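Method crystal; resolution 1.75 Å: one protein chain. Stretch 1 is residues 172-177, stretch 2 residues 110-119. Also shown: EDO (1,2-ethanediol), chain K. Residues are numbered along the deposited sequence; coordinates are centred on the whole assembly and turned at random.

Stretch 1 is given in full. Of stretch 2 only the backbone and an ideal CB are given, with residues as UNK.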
ATOM      1  N   SER B 172      -6.534   2.045  -9.036  1.00 23.58           N
ATOM      2  CA  SER B 172      -6.396   2.986  -7.929  1.00 23.22           C
ATOM      3  C   SER B 172      -6.773   4.406  -8.322  1.00 23.77           C
ATOM      4  O   SER B 172      -6.352   5.360  -7.659  1.00 23.73           O
ATOM      5  CB  SER B 172      -4.966   2.964  -7.367  1.00 23.05           C
ATOM      6  OG  SER B 172      -4.662   1.668  -6.910  1.00 22.58           O
ATOM      7  N   HIS B 173      -7.519   4.580  -9.421  1.00 24.36           N
ATOM      8  CA  HIS B 173      -8.096   5.881  -9.696  1.00 24.88           C
ATOM      9  C   HIS B 173      -9.021   6.289  -8.559  1.00 24.41           C
ATOM     10  O   HIS B 173      -9.448   5.462  -7.756  1.00 23.86           O
ATOM     11  CB  HIS B 173      -8.897   5.850 -11.000  1.00 25.60           C
ATOM     12  CG  HIS B 173      -8.045   5.788 -12.224  1.00 26.34           C
ATOM     13  ND1 HIS B 173      -7.664   6.917 -12.921  1.00 27.64           N
ATOM     14  CD2 HIS B 173      -7.521   4.735 -12.895  1.00 27.66           C
ATOM     15  CE1 HIS B 173      -6.940   6.561 -13.967  1.00 32.81           C
ATOM     16  NE2 HIS B 173      -6.843   5.243 -13.980  1.00 31.07           N
ATOM     17  N   ALA B 174      -9.349   7.575  -8.498  1.00 24.83           N
ATOM     18  CA  ALA B 174     -10.255   8.039  -7.447  1.00 24.54           C
ATOM     19  C   ALA B 174     -11.549   7.235  -7.458  1.00 24.34           C
ATOM     20  O   ALA B 174     -12.190   7.086  -8.504  1.00 24.84           O
ATOM     21  CB  ALA B 174     -10.570   9.522  -7.636  1.00 27.72           C
ATOM     22  N   GLY B 175     -11.918   6.717  -6.289  1.00 25.22           N
ATOM     23  CA  GLY B 175     -13.145   5.974  -6.105  1.00 26.61           C
ATOM     24  C   GLY B 175     -13.145   4.585  -6.689  1.00 23.33           C
ATOM     25  O   GLY B 175     -14.208   3.956  -6.728  1.00 25.98           O
ATOM     26  N   PHE B 176     -11.998   4.082  -7.137  1.00 23.25           N
ATOM     27  CA  PHE B 176     -11.962   2.737  -7.704  1.00 24.01           C
ATOM     28  C   PHE B 176     -11.953   1.612  -6.671  1.00 22.45           C
ATOM     29  O   PHE B 176     -11.974   0.443  -7.075  1.00 24.11           O
ATOM     30  CB  PHE B 176     -10.759   2.580  -8.648  1.00 23.49           C
ATOM     31  CG  PHE B 176     -11.050   2.982 -10.096  1.00 26.98           C
ATOM     32  CD1 PHE B 176     -12.026   3.934 -10.395  1.00 25.64           C
ATOM     33  CD2 PHE B 176     -10.337   2.411 -11.149  1.00 24.80           C
ATOM     34  CE1 PHE B 176     -12.292   4.316 -11.721  1.00 28.89           C
ATOM     35  CE2 PHE B 176     -10.588   2.796 -12.494  1.00 25.73           C
ATOM     36  CZ  PHE B 176     -11.582   3.732 -12.770  1.00 26.63           C
ATOM     37  N   SER B 177     -11.955   1.901  -5.366  1.00 21.97           N
ATOM     38  CA  SER B 177     -11.963   0.861  -4.335  1.00 21.38           C
ATOM     39  C   SER B 177     -13.053   1.120  -3.303  1.00 21.23           C
ATOM     40  O   SER B 177     -12.767   1.304  -2.114  1.00 21.84           O
ATOM     41  CB  SER B 177     -10.593   0.766  -3.659  1.00 21.00           C
ATOM     42  OG  SER B 177      -9.586   0.763  -4.656  1.00 21.30           O
ATOM     43  N   UNK B 110     -21.639   8.229  -6.840  1.00 32.74           N
ATOM     44  CA  UNK B 110     -21.126   8.455  -8.192  1.00 34.92           C
ATOM     45  C   UNK B 110     -19.630   8.185  -8.272  1.00 38.56           C
ATOM     46  O   UNK B 110     -18.875   8.436  -7.324  1.00 35.76           O
ATOM     47  CB  UNK B 110     -21.421   9.888  -8.640  1.00 34.92           C
ATOM     48  N   UNK B 111     -19.203   7.683  -9.430  1.00 29.45           N
ATOM     49  CA  UNK B 111     -17.790   7.427  -9.692  1.00 30.85           C
ATOM     50  C   UNK B 111     -17.423   8.084 -11.011  1.00 31.05           C
ATOM     51  O   UNK B 111     -18.131   7.915 -12.015  1.00 30.11           O
ATOM     52  CB  UNK B 111     -17.489   5.927  -9.723  1.00 30.85           C
ATOM     53  N   UNK B 112     -16.316   8.825 -11.012  1.00 29.22           N
ATOM     54  CA  UNK B 112     -15.850   9.480 -12.226  1.00 33.37           C
ATOM     55  C   UNK B 112     -15.141   8.455 -13.102  1.00 29.97           C
ATOM     56  O   UNK B 112     -14.300   7.691 -12.616  1.00 34.36           O
ATOM     57  CB  UNK B 112     -14.923  10.652 -11.898  1.00 33.37           C
ATOM     58  N   UNK B 113     -15.523   8.411 -14.382  1.00 33.46           N
ATOM     59  CA  UNK B 113     -14.870   7.564 -15.374  1.00 29.27           C
ATOM     60  C   UNK B 113     -13.647   8.260 -15.947  1.00 30.91           C
ATOM     61  O   UNK B 113     -13.784   9.240 -16.689  1.00 32.89           O
ATOM     62  CB  UNK B 113     -15.844   7.196 -16.495  1.00 29.27           C
ATOM     63  N   UNK B 114     -12.446   7.796 -15.641  1.00 34.02           N
ATOM     64  CA  UNK B 114     -11.279   8.257 -16.391  1.00 36.79           C
ATOM     65  C   UNK B 114     -11.376   7.785 -17.830  1.00 35.89           C
ATOM     66  O   UNK B 114     -12.131   6.865 -18.158  1.00 30.99           O
ATOM     67  CB  UNK B 114      -9.983   7.758 -15.750  1.00 36.79           C
ATOM     68  N   UNK B 115     -10.604   8.439 -18.694  1.00 35.56           N
ATOM     69  CA  UNK B 115     -10.476   7.965 -20.062  1.00 38.87           C
ATOM     70  C   UNK B 115      -9.976   6.528 -20.056  1.00 36.24           C
ATOM     71  O   UNK B 115      -9.167   6.139 -19.203  1.00 40.46           O
ATOM     72  CB  UNK B 115      -9.535   8.864 -20.866  1.00 38.87           C
ATOM     73  N   UNK B 116     -10.477   5.725 -20.995  1.00 31.38           N
ATOM     74  CA  UNK B 116     -10.041   4.349 -21.110  1.00 33.85           C
ATOM     75  C   UNK B 116     -11.208   3.374 -21.053  1.00 35.32           C
ATOM     76  O   UNK B 116     -12.324   3.688 -21.487  1.00 34.02           O
ATOM     77  CB  UNK B 116      -9.034   4.025 -20.004  1.00 33.85           C
ATOM     78  N   UNK B 117     -10.921   2.179 -20.546  1.00 31.84           N
ATOM     79  CA  UNK B 117     -11.843   1.045 -20.561  1.00 31.36           C
ATOM     80  C   UNK B 117     -12.072   0.627 -19.117  1.00 28.86           C
ATOM     81  O   UNK B 117     -11.307  -0.175 -18.568  1.00 31.63           O
ATOM     82  CB  UNK B 117     -11.302  -0.116 -21.398  1.00 31.36           C
ATOM     83  N   UNK B 118     -13.106   1.176 -18.485  1.00 28.69           N
ATOM     84  CA  UNK B 118     -13.319   0.952 -17.056  1.00 27.74           C
ATOM     85  C   UNK B 118     -14.233  -0.254 -16.863  1.00 28.35           C
ATOM     86  O   UNK B 118     -15.338  -0.316 -17.418  1.00 29.87           O
ATOM     87  CB  UNK B 118     -13.915   2.194 -16.390  1.00 27.74           C
ATOM     88  N   UNK B 119     -13.776  -1.196 -16.051  1.00 27.31           N
ATOM     89  CA  UNK B 119     -14.379  -2.509 -15.936  1.00 27.34           C
ATOM     90  C   UNK B 119     -14.770  -2.748 -14.482  1.00 29.64           C
ATOM     91  O   UNK B 119     -14.160  -2.189 -13.565  1.00 26.79           O
ATOM     92  CB  UNK B 119     -13.426  -3.597 -16.435  1.00 27.34           C
TER
HETATM   93  C1  EDO K 301      -7.940  10.772 -12.181  1.00 50.87           C
HETATM   94  O1  EDO K 301      -7.872   9.656 -13.087  1.00 49.07           O
HETATM   95  C2  EDO K 301      -8.348  10.335 -10.769  1.00 42.19           C
HETATM   96  O2  EDO K 301      -7.827   9.024 -10.505  1.00 22.61           O

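Stretch 1 presents a type II beta turn from His-173 to Phe-176, closed by the hydrogen bond from Phe-176 N to His-173 O (3.0 Å). Toward stretch 2 it offers two rings, those of His-173 and Phe-176, and the carbonyl oxygens of Ala-174 and Gly-175.

Position 110 has extended backbone angles (-133/146), and nothing of stretch 1 lies within 5.5 Å of its ideal CB. Any strand-forming residue would serve; the deposited one is Thr-110, whose branched CB is at home in a strand.

Position 111 is also extended (-129/132), but its CB points toward stretch 1, 4.9 Å from Gly-175 O, with the Phe-176 ring not far off. The gap is modest and partly apolar, so valine, isoleucine or leucine would suit it. It is Val-111, with chi1 in the t well. Its CG1 lies 4.3 Å from Phe-176 CE1 and 4.2 Å from Gly-175 O, packing against the turn at Gly-175, where the positive phi favours glycine.

At position 112 the CB points sideways and meets nothing of stretch 1 within 5.5 Å, so a polar side chain is easily accommodated. The backbone matters more: its O is 4.0 Å from Phe-176 CE1, near the plane of the ring, where the weakly positive edge faces the oxygen. The residue is Gln-112, whose side chain leads away. Two waters join its backbone to the turn: one donates to both Gln-112 O and Ala-174 O (2.7 Å each), while the other accepts from Gln-112 N (2.9 Å) and donates to Ala-174 O (3.0 Å). No direct hydrogen bond links the stretches.

The CB of position 113 points away, so many residues that tolerate an extended backbone (-85/110) would do, polar or apolar. Leu-113 makes no contact with stretch 1.

Position 114, at -66/162, has its CB toward stretch 1, 3.7 Å from His-173 CE1 and 5.3 Å from Phe-176 CZ. A compact apolar group that can lie against both rings is wanted; proline fits the phi angle, though alanine or valine could also be imagined. Pro-114 is found, puckered C-gamma endo. Its CG sits over one face of the His-173 ring, 3.9 Å from the centroid and 12° off the normal, a CH-pi contact, while CD packs 3.6 Å from Phe-176 CZ. The ethanediol leaves that face free: its O1 binds His-173 ND1 (2.8 Å) at the ring edge.

Position 115 points its CB away, and many residues would do; it is Ala-115. Position 116, at 125/-150, would jam a CB against the preceding carbonyl oxygen, which calls for glycine, and Gly-116 is there. Position 117 is out of reach and tolerant; Ser-117 OG is hydrogen-bonded elsewhere in the structure.

Position 118 turns its CB back toward stretch 1, 4.6 Å from Phe-176 CZ, and a small or branched apolar side chain would suit. Val-118, chi1 t, brings CG1 to 3.8 Å from Phe-176 CZ.

Position 119 points sideways without contact, leaving polar residues possible; it is Asp-119, whose end leads away.

Stretch 2 (110-119) TVQLPAGSVD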
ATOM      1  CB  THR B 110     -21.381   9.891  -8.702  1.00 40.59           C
ATOM      2  OG1 THR B 110     -20.706  10.834  -7.861  1.00 52.36           O
ATOM      3  CG2 THR B 110     -22.874  10.205  -8.756  1.00 35.73           C
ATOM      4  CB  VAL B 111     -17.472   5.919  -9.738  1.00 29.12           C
ATOM      5  CG1 VAL B 111     -15.997   5.688 -10.050  1.00 31.46           C
ATOM      6  CG2 VAL B 111     -17.890   5.234  -8.441  1.00 30.51           C
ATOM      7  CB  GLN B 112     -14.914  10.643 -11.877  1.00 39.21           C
ATOM      8  CG  GLN B 112     -15.563  11.723 -11.005  1.00 46.10           C
ATOM      9  CD  GLN B 112     -16.595  12.555 -11.761  1.00 60.27           C
ATOM     10  OE1 GLN B 112     -16.398  12.901 -12.928  1.00 65.45           O
ATOM     11  NE2 GLN B 112     -17.698  12.885 -11.095  1.00 59.97           N
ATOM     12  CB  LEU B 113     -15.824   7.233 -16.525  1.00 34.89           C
ATOM     13  CG  LEU B 113     -16.987   6.289 -16.272  1.00 34.36           C
ATOM     14  CD1 LEU B 113     -17.970   6.429 -17.442  1.00 32.59           C
ATOM     15  CD2 LEU B 113     -16.479   4.859 -16.111  1.00 33.40           C
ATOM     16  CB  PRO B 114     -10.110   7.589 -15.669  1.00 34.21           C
ATOM     17  CG  PRO B 114     -10.716   6.357 -15.082  1.00 35.00           C
ATOM     18  CD  PRO B 114     -12.098   6.749 -14.665  1.00 33.03           C
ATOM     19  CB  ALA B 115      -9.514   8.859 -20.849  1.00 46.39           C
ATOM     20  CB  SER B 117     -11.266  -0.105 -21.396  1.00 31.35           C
ATOM     21  OG  SER B 117     -11.083   0.291 -22.748  1.00 32.89           O
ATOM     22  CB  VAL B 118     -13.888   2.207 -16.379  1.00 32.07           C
ATOM     23  CG1 VAL B 118     -14.095   1.954 -14.927  1.00 27.39           C
ATOM     24  CG2 VAL B 118     -12.924   3.397 -16.584  1.00 32.00           C
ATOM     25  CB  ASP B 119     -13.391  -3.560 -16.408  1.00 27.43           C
ATOM     26  CG  ASP B 119     -14.044  -4.838 -16.850  1.00 32.24           C
ATOM     27  OD1 ASP B 119     -15.281  -4.988 -16.707  1.00 34.16           O
ATOM     28  OD2 ASP B 119     -13.298  -5.691 -17.366  1.00 30.35           O
TER
HETATM   29  O   HOH W   1     -12.072   7.968 -11.096  1.00 27.61           O
HETATM   30  O   HOH W   2     -14.710   8.665  -8.564  1.00 30.77           O
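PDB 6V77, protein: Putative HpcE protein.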